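Local coordinates for putative uncharacterized protein (Streptococcus pyogenes serotype M1, PDB 3VZH), which probably cleaves precursor CRISPR RNA as a Cas5d-type (subtype I-C) endoribonuclease of the CRISPR adaptive immune system, at residues A[14-20]-A[139-145]; A[31-36]-A[88-92]; A[39-43]-A[58-62]; A[168-174]-A[190-196]. Numbering follows the deposited sequence.

Contact 1: residues A[14-20]-A[139-145]; sequences SGQRALF and LGTRECL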
# COMPACT_ATOMS: atom_id res chain seq x y z
N SER A 14 -8.92 -4.41 5.45
CA SER A 14 -9.37 -4.07 6.83
C SER A 14 -8.67 -4.91 7.89
O SER A 14 -8.13 -5.97 7.58
CB SER A 14 -10.87 -4.16 6.91
OG SER A 14 -11.29 -5.53 6.71
N GLY A 15 -8.67 -4.44 9.15
CA GLY A 15 -8.02 -5.25 10.19
C GLY A 15 -8.34 -4.60 11.51
O GLY A 15 -8.56 -3.38 11.59
N GLN A 16 -8.32 -5.42 12.56
CA GLN A 16 -8.51 -4.90 13.90
C GLN A 16 -7.31 -4.06 14.41
O GLN A 16 -7.49 -3.14 15.23
CB GLN A 16 -8.72 -6.11 14.87
CG GLN A 16 -10.14 -6.69 14.77
CD GLN A 16 -11.20 -5.61 14.81
OE1 GLN A 16 -11.91 -5.37 13.82
NE2 GLN A 16 -11.31 -4.93 15.95
N ARG A 17 -6.10 -4.44 13.98
CA ARG A 17 -4.88 -3.74 14.37
C ARG A 17 -3.96 -3.55 13.16
O ARG A 17 -3.95 -4.39 12.23
CB ARG A 17 -4.12 -4.60 15.38
CG ARG A 17 -4.89 -4.76 16.71
CD ARG A 17 -5.02 -3.41 17.42
NE ARG A 17 -5.43 -3.52 18.82
CZ ARG A 17 -6.68 -3.41 19.24
NH1 ARG A 17 -7.68 -3.21 18.37
NH2 ARG A 17 -6.92 -3.52 20.57
N ALA A 18 -3.19 -2.47 13.19
CA ALA A 18 -2.17 -2.18 12.17
C ALA A 18 -0.98 -1.54 12.88
O ALA A 18 -1.15 -0.89 13.94
CB ALA A 18 -2.70 -1.24 11.05
N LEU A 19 0.20 -1.76 12.33
CA LEU A 19 1.43 -1.17 12.87
C LEU A 19 2.30 -0.80 11.70
O LEU A 19 3.06 -1.65 11.19
CB LEU A 19 2.19 -2.14 13.79
CG LEU A 19 3.50 -1.63 14.42
CD1 LEU A 19 3.16 -0.40 15.25
CD2 LEU A 19 4.21 -2.68 15.32
N PHE A 20 2.30 0.48 11.34
CA PHE A 20 3.12 0.94 10.18
C PHE A 20 4.35 1.63 10.72
O PHE A 20 4.25 2.70 11.29
CB PHE A 20 2.24 1.90 9.37
CG PHE A 20 1.04 1.21 8.81
CD1 PHE A 20 1.19 0.06 8.03
CD2 PHE A 20 -0.25 1.69 9.03
CE1 PHE A 20 0.13 -0.61 7.52
CE2 PHE A 20 -1.33 0.99 8.47
CZ PHE A 20 -1.13 -0.13 7.71
N LEU A 139 -0.87 -6.17 8.16
CA LEU A 139 -0.98 -4.70 8.17
C LEU A 139 0.22 -4.08 8.90
O LEU A 139 0.14 -3.72 10.12
CB LEU A 139 -2.29 -4.26 8.83
CG LEU A 139 -3.49 -4.87 8.17
CD1 LEU A 139 -4.85 -4.43 8.73
CD2 LEU A 139 -3.46 -4.60 6.64
N GLY A 140 1.36 -4.08 8.20
CA GLY A 140 2.55 -3.40 8.63
C GLY A 140 3.43 -4.35 9.42
O GLY A 140 4.64 -4.21 9.43
N THR A 141 2.82 -5.29 10.12
CA THR A 141 3.56 -6.30 10.88
C THR A 141 2.87 -7.67 10.98
O THR A 141 1.65 -7.74 10.88
CB THR A 141 3.80 -5.76 12.30
OG1 THR A 141 4.76 -6.57 12.94
CG2 THR A 141 2.52 -5.80 13.08
N ARG A 142 3.62 -8.76 11.24
CA ARG A 142 3.05 -10.14 11.21
C ARG A 142 1.94 -10.47 12.20
O ARG A 142 1.13 -11.38 11.95
CB ARG A 142 4.12 -11.25 11.20
CG ARG A 142 4.22 -12.07 9.90
CD ARG A 142 5.57 -12.78 9.73
NE ARG A 142 5.54 -14.03 8.93
CZ ARG A 142 5.51 -14.08 7.58
NH1 ARG A 142 5.51 -12.98 6.85
NH2 ARG A 142 5.49 -15.25 6.96
N GLU A 143 1.83 -9.75 13.31
CA GLU A 143 0.76 -10.08 14.26
C GLU A 143 -0.56 -9.40 13.90
O GLU A 143 -1.54 -9.59 14.59
CB GLU A 143 1.15 -9.75 15.71
CG GLU A 143 1.21 -8.26 16.08
CD GLU A 143 2.55 -7.61 15.77
OE1 GLU A 143 3.37 -8.18 15.00
OE2 GLU A 143 2.80 -6.50 16.28
N CYS A 144 -0.58 -8.68 12.78
CA CYS A 144 -1.70 -7.86 12.46
C CYS A 144 -2.27 -8.41 11.17
O CYS A 144 -1.89 -7.97 10.11
CB CYS A 144 -1.24 -6.38 12.29
SG CYS A 144 -0.65 -5.59 13.85
N LEU A 145 -3.22 -9.35 11.26
CA LEU A 145 -3.81 -9.97 10.08
C LEU A 145 -4.76 -8.99 9.43
O LEU A 145 -5.53 -8.36 10.13
CB LEU A 145 -4.66 -11.19 10.47
CG LEU A 145 -3.98 -12.45 11.03
CD1 LEU A 145 -2.76 -12.77 10.16
CD2 LEU A 145 -3.63 -12.35 12.53
O HOH W 1 -5.11 -6.84 12.43

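Contact 2: residues A[31-36]-A[88-92]; sequences RSSYSV and YVSYL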
# COMPACT_ATOMS: atom_id res chain seq x y z
N ARG A 31 7.84 0.64 19.60
CA ARG A 31 7.44 0.93 18.23
C ARG A 31 6.07 1.59 18.30
O ARG A 31 5.15 1.10 18.97
CB ARG A 31 7.27 -0.33 17.38
CG ARG A 31 8.04 -1.60 17.74
CD ARG A 31 7.33 -2.77 17.05
NE ARG A 31 8.15 -3.96 16.85
CZ ARG A 31 8.07 -4.77 15.79
NH1 ARG A 31 7.21 -4.53 14.81
NH2 ARG A 31 8.87 -5.83 15.71
N SER A 32 5.90 2.71 17.61
CA SER A 32 4.57 3.27 17.52
C SER A 32 4.19 3.29 16.05
O SER A 32 5.05 3.34 15.20
CB SER A 32 4.52 4.68 18.14
OG SER A 32 5.38 5.58 17.46
N SER A 33 2.92 3.17 15.75
CA SER A 33 2.54 3.26 14.36
C SER A 33 2.52 4.73 13.87
O SER A 33 2.19 5.61 14.62
CB SER A 33 1.15 2.59 14.20
OG SER A 33 0.87 2.46 12.86
N TYR A 34 2.83 4.96 12.59
CA TYR A 34 2.37 6.14 11.87
C TYR A 34 0.90 6.11 11.92
O TYR A 34 0.30 5.03 12.16
CB TYR A 34 2.77 6.02 10.39
CG TYR A 34 4.24 6.35 10.10
CD1 TYR A 34 4.75 7.64 10.39
CD2 TYR A 34 5.08 5.41 9.50
CE1 TYR A 34 6.11 7.97 10.12
CE2 TYR A 34 6.45 5.73 9.22
CZ TYR A 34 6.93 7.01 9.51
OH TYR A 34 8.25 7.34 9.18
N SER A 35 0.29 7.26 11.66
CA SER A 35 -1.15 7.32 11.73
C SER A 35 -1.84 6.73 10.53
O SER A 35 -3.07 6.57 10.56
CB SER A 35 -1.57 8.82 11.79
OG SER A 35 -0.97 9.48 12.89
N VAL A 36 -1.11 6.52 9.44
CA VAL A 36 -1.71 5.97 8.23
C VAL A 36 -0.65 5.03 7.60
O VAL A 36 0.51 5.04 8.00
CB VAL A 36 -2.13 7.08 7.22
CG1 VAL A 36 -3.16 8.05 7.84
CG2 VAL A 36 -0.93 7.87 6.80
N TYR A 88 6.48 -0.71 25.20
CA TYR A 88 5.13 -0.36 24.73
C TYR A 88 5.13 -0.43 23.23
O TYR A 88 6.13 -0.09 22.57
CB TYR A 88 4.75 1.08 25.14
CG TYR A 88 4.74 1.35 26.62
CD1 TYR A 88 3.66 0.93 27.42
CD2 TYR A 88 5.81 2.05 27.23
CE1 TYR A 88 3.65 1.18 28.80
CE2 TYR A 88 5.81 2.32 28.59
CZ TYR A 88 4.74 1.88 29.38
OH TYR A 88 4.78 2.17 30.74
N VAL A 89 3.99 -0.83 22.65
CA VAL A 89 3.85 -0.78 21.23
C VAL A 89 2.53 -0.09 21.07
O VAL A 89 1.58 -0.49 21.76
CB VAL A 89 3.77 -2.21 20.58
CG1 VAL A 89 3.56 -2.08 19.07
CG2 VAL A 89 5.06 -3.00 20.88
N SER A 90 2.46 0.95 20.21
CA SER A 90 1.17 1.66 19.97
C SER A 90 0.65 1.29 18.58
O SER A 90 1.29 1.61 17.55
CB SER A 90 1.31 3.23 20.13
OG SER A 90 0.04 3.92 19.74
N TYR A 91 -0.51 0.63 18.54
CA TYR A 91 -1.14 0.21 17.28
C TYR A 91 -2.26 1.12 16.81
O TYR A 91 -2.92 1.69 17.61
CB TYR A 91 -1.80 -1.18 17.50
CG TYR A 91 -0.81 -2.28 17.72
CD1 TYR A 91 -0.27 -2.99 16.62
CD2 TYR A 91 -0.42 -2.65 19.04
CE1 TYR A 91 0.66 -4.01 16.82
CE2 TYR A 91 0.54 -3.68 19.25
CZ TYR A 91 1.06 -4.36 18.14
OH TYR A 91 1.98 -5.39 18.29
N LEU A 92 -2.50 1.20 15.50
CA LEU A 92 -3.81 1.69 15.04
C LEU A 92 -4.81 0.62 15.32
O LEU A 92 -4.52 -0.60 15.21
CB LEU A 92 -3.68 1.94 13.52
CG LEU A 92 -2.80 3.15 13.17
CD1 LEU A 92 -2.52 3.09 11.64
CD2 LEU A 92 -3.66 4.41 13.51

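Contact 3: residues A[39-43]-A[58-62]; sequences RQALN and IVTEV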
# COMPACT_ATOMS: atom_id res chain seq x y z
N ARG A 39 3.73 3.90 1.93
CA ARG A 39 3.68 3.31 0.60
C ARG A 39 4.26 1.91 0.62
O ARG A 39 3.69 0.94 0.04
CB ARG A 39 4.34 4.15 -0.46
CG ARG A 39 3.73 3.77 -1.82
CD ARG A 39 4.70 3.86 -2.97
NE ARG A 39 3.95 4.19 -4.16
CZ ARG A 39 4.50 4.50 -5.32
NH1 ARG A 39 5.82 4.47 -5.44
NH2 ARG A 39 3.71 4.82 -6.33
N GLN A 40 5.40 1.81 1.31
CA GLN A 40 6.04 0.45 1.51
C GLN A 40 5.06 -0.62 2.06
O GLN A 40 5.00 -1.73 1.53
CB GLN A 40 7.30 0.50 2.35
CG GLN A 40 8.19 -0.77 2.24
CD GLN A 40 8.99 -0.81 0.92
OE1 GLN A 40 10.19 -0.44 0.87
NE2 GLN A 40 8.34 -1.29 -0.17
N ALA A 41 4.29 -0.33 3.11
CA ALA A 41 3.43 -1.33 3.68
C ALA A 41 2.34 -1.64 2.64
O ALA A 41 1.90 -2.81 2.54
CB ALA A 41 2.72 -0.79 4.90
N LEU A 42 1.87 -0.63 1.91
CA LEU A 42 0.86 -0.91 0.92
C LEU A 42 1.37 -1.75 -0.27
O LEU A 42 0.61 -2.67 -0.73
CB LEU A 42 0.18 0.36 0.34
CG LEU A 42 -0.40 1.22 1.44
CD1 LEU A 42 -1.11 2.46 0.87
CD2 LEU A 42 -1.48 0.39 2.15
N ASN A 43 2.61 -1.48 -0.69
CA ASN A 43 3.33 -2.29 -1.69
C ASN A 43 3.33 -3.77 -1.19
O ASN A 43 3.11 -4.67 -1.98
CB ASN A 43 4.81 -1.87 -1.81
CG ASN A 43 4.95 -0.52 -2.51
OD1 ASN A 43 4.00 -0.05 -3.15
ND2 ASN A 43 6.11 0.11 -2.37
N ILE A 58 2.32 -1.02 -8.57
CA ILE A 58 2.50 0.42 -8.33
C ILE A 58 1.29 0.91 -7.59
O ILE A 58 0.18 1.05 -8.19
CB ILE A 58 2.58 1.21 -9.65
CG1 ILE A 58 3.74 0.72 -10.60
CG2 ILE A 58 2.79 2.71 -9.36
CD1 ILE A 58 5.10 0.59 -9.91
N VAL A 59 1.47 1.22 -6.32
CA VAL A 59 0.32 1.71 -5.51
C VAL A 59 0.22 3.21 -5.74
O VAL A 59 1.20 3.95 -5.50
CB VAL A 59 0.47 1.42 -3.98
CG1 VAL A 59 -0.65 2.15 -3.21
CG2 VAL A 59 0.34 -0.12 -3.73
N THR A 60 -0.93 3.69 -6.19
CA THR A 60 -0.96 5.13 -6.56
C THR A 60 -1.75 5.99 -5.57
O THR A 60 -1.54 7.23 -5.49
CB THR A 60 -1.53 5.38 -7.96
OG1 THR A 60 -2.87 4.87 -8.04
CG2 THR A 60 -0.60 4.75 -9.01
N GLU A 61 -2.67 5.37 -4.85
CA GLU A 61 -3.60 6.14 -4.01
C GLU A 61 -4.14 5.25 -2.89
O GLU A 61 -4.33 4.01 -3.11
CB GLU A 61 -4.72 6.73 -4.82
CG GLU A 61 -5.38 7.90 -4.10
CD GLU A 61 -6.34 8.61 -5.02
OE1 GLU A 61 -7.43 8.10 -5.25
OE2 GLU A 61 -5.99 9.69 -5.52
N VAL A 62 -4.33 5.82 -1.70
CA VAL A 62 -5.09 5.10 -0.63
C VAL A 62 -6.12 5.99 0.01
O VAL A 62 -5.90 7.22 0.10
CB VAL A 62 -4.15 4.50 0.45
CG1 VAL A 62 -3.29 5.60 1.20
CG2 VAL A 62 -4.95 3.66 1.48
O HOH W 2 4.06 0.96 -5.46

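Contact 4: residues A[168-174]-A[190-196]; sequences IDLGIMF and YFTKTVM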
# COMPACT_ATOMS: atom_id res chain seq x y z
N ILE A 168 -5.21 16.91 6.45
CA ILE A 168 -4.14 16.90 7.46
C ILE A 168 -2.79 16.52 6.91
O ILE A 168 -2.63 15.48 6.31
CB ILE A 168 -4.49 16.03 8.71
CG1 ILE A 168 -3.33 15.98 9.76
CG2 ILE A 168 -4.76 14.63 8.36
CD1 ILE A 168 -3.85 15.63 11.15
N ASP A 169 -1.81 17.39 7.18
CA ASP A 169 -0.42 17.11 6.88
C ASP A 169 0.15 16.26 7.98
O ASP A 169 0.29 16.67 9.16
CB ASP A 169 0.30 18.48 6.75
CG ASP A 169 1.75 18.36 6.22
OD1 ASP A 169 2.23 19.33 5.64
OD2 ASP A 169 2.37 17.31 6.40
N LEU A 170 0.51 15.02 7.63
CA LEU A 170 1.07 14.08 8.55
C LEU A 170 2.60 14.27 8.66
O LEU A 170 3.21 13.59 9.43
CB LEU A 170 0.66 12.63 8.15
CG LEU A 170 -0.89 12.44 8.21
CD1 LEU A 170 -1.31 11.17 7.53
CD2 LEU A 170 -1.41 12.45 9.60
N GLY A 171 3.19 15.25 7.95
CA GLY A 171 4.67 15.52 8.14
C GLY A 171 5.45 14.52 7.35
O GLY A 171 4.91 13.80 6.52
N ILE A 172 6.72 14.36 7.69
CA ILE A 172 7.55 13.51 6.88
C ILE A 172 7.36 12.04 7.26
O ILE A 172 7.46 11.67 8.43
CB ILE A 172 9.04 13.85 7.15
CG1 ILE A 172 9.30 15.33 6.90
CG2 ILE A 172 9.91 13.08 6.16
CD1 ILE A 172 9.05 15.80 5.47
N MET A 173 7.08 11.19 6.28
CA MET A 173 6.86 9.75 6.51
C MET A 173 7.83 8.97 5.66
O MET A 173 8.11 9.35 4.50
CB MET A 173 5.42 9.38 6.07
CG MET A 173 4.42 9.80 7.13
SD MET A 173 2.72 9.19 6.82
CE MET A 173 3.15 7.47 7.11
N PHE A 174 8.33 7.87 6.19
CA PHE A 174 8.95 6.85 5.35
C PHE A 174 8.06 6.55 4.13
O PHE A 174 6.83 6.40 4.26
CB PHE A 174 9.23 5.60 6.16
CG PHE A 174 9.85 4.49 5.39
CD1 PHE A 174 9.13 3.34 5.13
CD2 PHE A 174 11.15 4.59 4.90
CE1 PHE A 174 9.69 2.29 4.38
CE2 PHE A 174 11.74 3.54 4.17
CZ PHE A 174 11.00 2.38 3.91
N TYR A 190 13.67 6.59 1.18
CA TYR A 190 12.99 7.76 0.69
C TYR A 190 11.95 8.14 1.72
O TYR A 190 11.19 7.28 2.23
CB TYR A 190 12.28 7.50 -0.66
CG TYR A 190 13.22 7.24 -1.80
CD1 TYR A 190 13.54 8.25 -2.72
CD2 TYR A 190 13.82 5.97 -1.97
CE1 TYR A 190 14.40 8.02 -3.77
CE2 TYR A 190 14.69 5.72 -3.02
CZ TYR A 190 14.99 6.74 -3.91
OH TYR A 190 15.86 6.51 -4.95
N PHE A 191 11.92 9.45 2.01
CA PHE A 191 10.94 10.04 2.97
C PHE A 191 10.28 11.20 2.27
O PHE A 191 10.95 11.87 1.44
CB PHE A 191 11.62 10.54 4.25
CG PHE A 191 12.14 9.44 5.11
CD1 PHE A 191 11.45 9.04 6.26
CD2 PHE A 191 13.35 8.81 4.79
CE1 PHE A 191 11.94 8.02 7.08
CE2 PHE A 191 13.83 7.80 5.61
CZ PHE A 191 13.12 7.39 6.73
N THR A 192 9.03 11.50 2.63
CA THR A 192 8.40 12.65 2.03
C THR A 192 7.21 13.12 2.86
O THR A 192 6.71 12.33 3.65
CB THR A 192 8.04 12.41 0.53
OG1 THR A 192 8.07 13.68 -0.18
CG2 THR A 192 6.64 11.64 0.32
N LYS A 193 6.90 14.41 2.70
CA LYS A 193 5.75 15.11 3.31
C LYS A 193 4.52 14.43 2.77
O LYS A 193 4.35 14.28 1.56
CB LYS A 193 5.71 16.65 3.06
CG LYS A 193 4.30 17.32 3.35
CD LYS A 193 4.29 18.82 3.06
CE LYS A 193 5.78 19.24 3.05
NZ LYS A 193 6.19 20.62 3.41
N THR A 194 3.67 13.98 3.68
CA THR A 194 2.54 13.13 3.31
C THR A 194 1.25 13.85 3.77
O THR A 194 1.09 14.09 4.96
CB THR A 194 2.74 11.69 3.92
OG1 THR A 194 3.98 11.08 3.41
CG2 THR A 194 1.48 10.79 3.65
N VAL A 195 0.35 14.24 2.88
CA VAL A 195 -0.83 15.00 3.25
C VAL A 195 -2.03 14.16 2.90
O VAL A 195 -2.13 13.64 1.81
CB VAL A 195 -0.92 16.34 2.48
CG1 VAL A 195 -2.12 17.16 2.91
CG2 VAL A 195 0.37 17.14 2.74
N MET A 196 -2.92 13.97 3.86
CA MET A 196 -4.18 13.25 3.66
C MET A 196 -5.31 14.26 3.40
O MET A 196 -5.63 15.07 4.28
CB MET A 196 -4.45 12.39 4.92
CG MET A 196 -5.64 11.44 4.73
SD MET A 196 -6.01 10.40 6.14
CE MET A 196 -6.46 11.60 7.45

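Contact 1: residues A[14-20]-A[139-145]
A loop without regular secondary structure can be held where a strand turns a corner, when one leucine fills the bend, and Leu139 does this here. It loses the most surface to the contact: its CD1 lies 3.6 Å from Gly15 CA and 3.6 Å from Arg17 O, while its CB meets Ala18 CB at 3.8 Å. Leu19 comes second. Its backbone N donates to Leu139 O (3.0 Å, nearly straight at 169°), its O receives a CA-H...O contact from Gly140 CA at 3.1 Å, and its CB rests on Thr141 CG2 at 3.7 Å. Cys144, which ends the type I turn begun at Thr141, directs its CB toward 14-20, 3.4 Å from Arg17 O. Water 1 accepts from Arg17 N (3.0 Å) and donates to Leu145 O (2.8 Å). With one direct hydrogen bond and this water, the contact relies largely on close van der Waals fit, of carbon against carbon and against backbone carbonyls; a CB on Gly15 or Gly140 would clash.

Contact 2: residues A[31-36]-A[88-92]
Where a loop meets a strand, the backbone may set the register while individual side-chain torsions decide how the gap is filled. Segment 31-36 runs almost in the direction of 88-92, only 12° off, and Ser32 bridges Ser90. Ser90 N donates to Arg31 O (3.0 Å), and Ser33 N returns a bond to Ser90 O (2.9 Å). Beyond this pair the space between the chains is filled by Leu92. In its m,t conformation CD1 reaches across to lie 3.7 Å from Ser33 OG, 3.5 Å from Tyr34 O and 3.7 Å from Ser35 O. Ser33 points its CB toward the strand, and its t rotamer turns OG back to donate to Tyr34 O at 2.7 Å; the same OG accepts from Phe20 N. Tyr34, by contrast, starts away from the strand, and its hydroxyl is hydrogen-bonded to Phe174 N. Arg31 is poorly ordered, so its unusual chi1 and the 4.3 Å approach of its CD to Val89 CG1 carry little weight. Tyr91 faces away, its OH hydrogen-bonded to Glu143 OE2. Strand 88-93 pairs antiparallel with 70-74 and 17-18. Because Ser90 alone bonds to both Arg31 and Ser33, the residues flanking Ser32, and the directions agree, the contact is an isolated parallel beta bridge, set beside the central strand of that small three-stranded sheet.

Contact 3: residues A[39-43]-A[58-62]
One carbonyl receives two hydrogen bonds from a single arginine: Arg39 NH2 donates to Val59 O at 2.8 Å and Arg39 NE to the same Val59 O at 3.1 Å, with the oxygen near the plane of the guanidinium. A side chain from the first turn of a helix thus clasps the backbone of a strand. Water 2 adds a second polar link, donating to Asn43 OD1 (2.5 Å) and accepting from Val59 N (2.7 Å), so both polar backbone atoms of Val59 are engaged from the helix side. Beside these links lies apolar contact. Val59, the most covered residue, points toward the helix and sets CG1 4.1 Å from Leu42 CB; Leu42 CD1 extends to Val62 CB at 3.7 Å. Both valines can face the helix because Thr60 and Glu61 form a classic beta bulge opposite Lys100. The short segments cross at 124°, with axes 8.7 Å apart. Helix 39-49 packs on the antiparallel sheet in which 55-64 lies between 95-105 and 200-213, with Leu42 also on Phe203 and Val59 on Ile99; strands lie side by side across it in the order 147-150, 9-15, 95-105, 55-64, the 4-1-3-2 order of an RRM-like fold.

Contact 4: residues A[168-174]-A[190-196]
A beta bulge interrupts this antiparallel pairing, and an Asx turn accompanies it: Asp169 OD2 accepts from Gly171 N at 2.7 Å. Before the bulge the register is regular. Ile168 and Met196 form a hydrogen-bonded pair, with Ile168 N to Met196 O and Met196 N to Ile168 O both 2.9 Å, and Asp169 faces Val195 as a non-hydrogen-bonded pair. Then Leu170 and Gly171 share one partner, Leu170 N donating to Thr194 O (2.9 Å) and Thr194 N to Gly171 O (3.1 Å). The positive phi of Gly171, 80°, suits glycine. One residue out of step, pairing resumes with Ile172 opposite Lys193 and Met173 opposite Thr192, where Met173 N reaches Thr192 O at 2.9 Å and Thr192 N reaches Met173 O at 3.0 Å. In the fold, strands 173-178 and 188-197 make a beta hairpin, and 188-197 pairs on to 200-213; Thr192 OG1 is hydrogen-bonded to Asp210 N there. The two faces differ. Ile168 CG2 touches Met196 CE at 3.6 Å on the face that also carries Met173 and Thr192. On the other, Ile172 CG2 packs on Phe191 CB at 3.6 Å, and the edge of the Phe174 ring meets the face of Phe191 in a T-shaped stack, centroids 5.6 Å apart and planes at 69°.

Along the chain, contact 3 lies within the span bridged by contact 2, which lies within that of contact 1; contact 4 comes after all three. Contacts 1 and 2, with centres 10 Å apart, meet on neighbouring strands 17-18 and 88-93. Contact 3 has its centre about 3 Å from the centre of the chain and about 15 Å from that of contact 1, joined to it where Phe20 packs on Ala41. Contact 4 is about 20 Å from contact 1 by centres, yet Tyr34 and Val36 of contact 2 reach Phe174, Met173 and Leu170, and Gln40 of contact 3 packs on Phe174. The loop before helix 39-49, and the helix itself, pack the RRM-like part against the later strands, which the sheet also joins to it through 200-213.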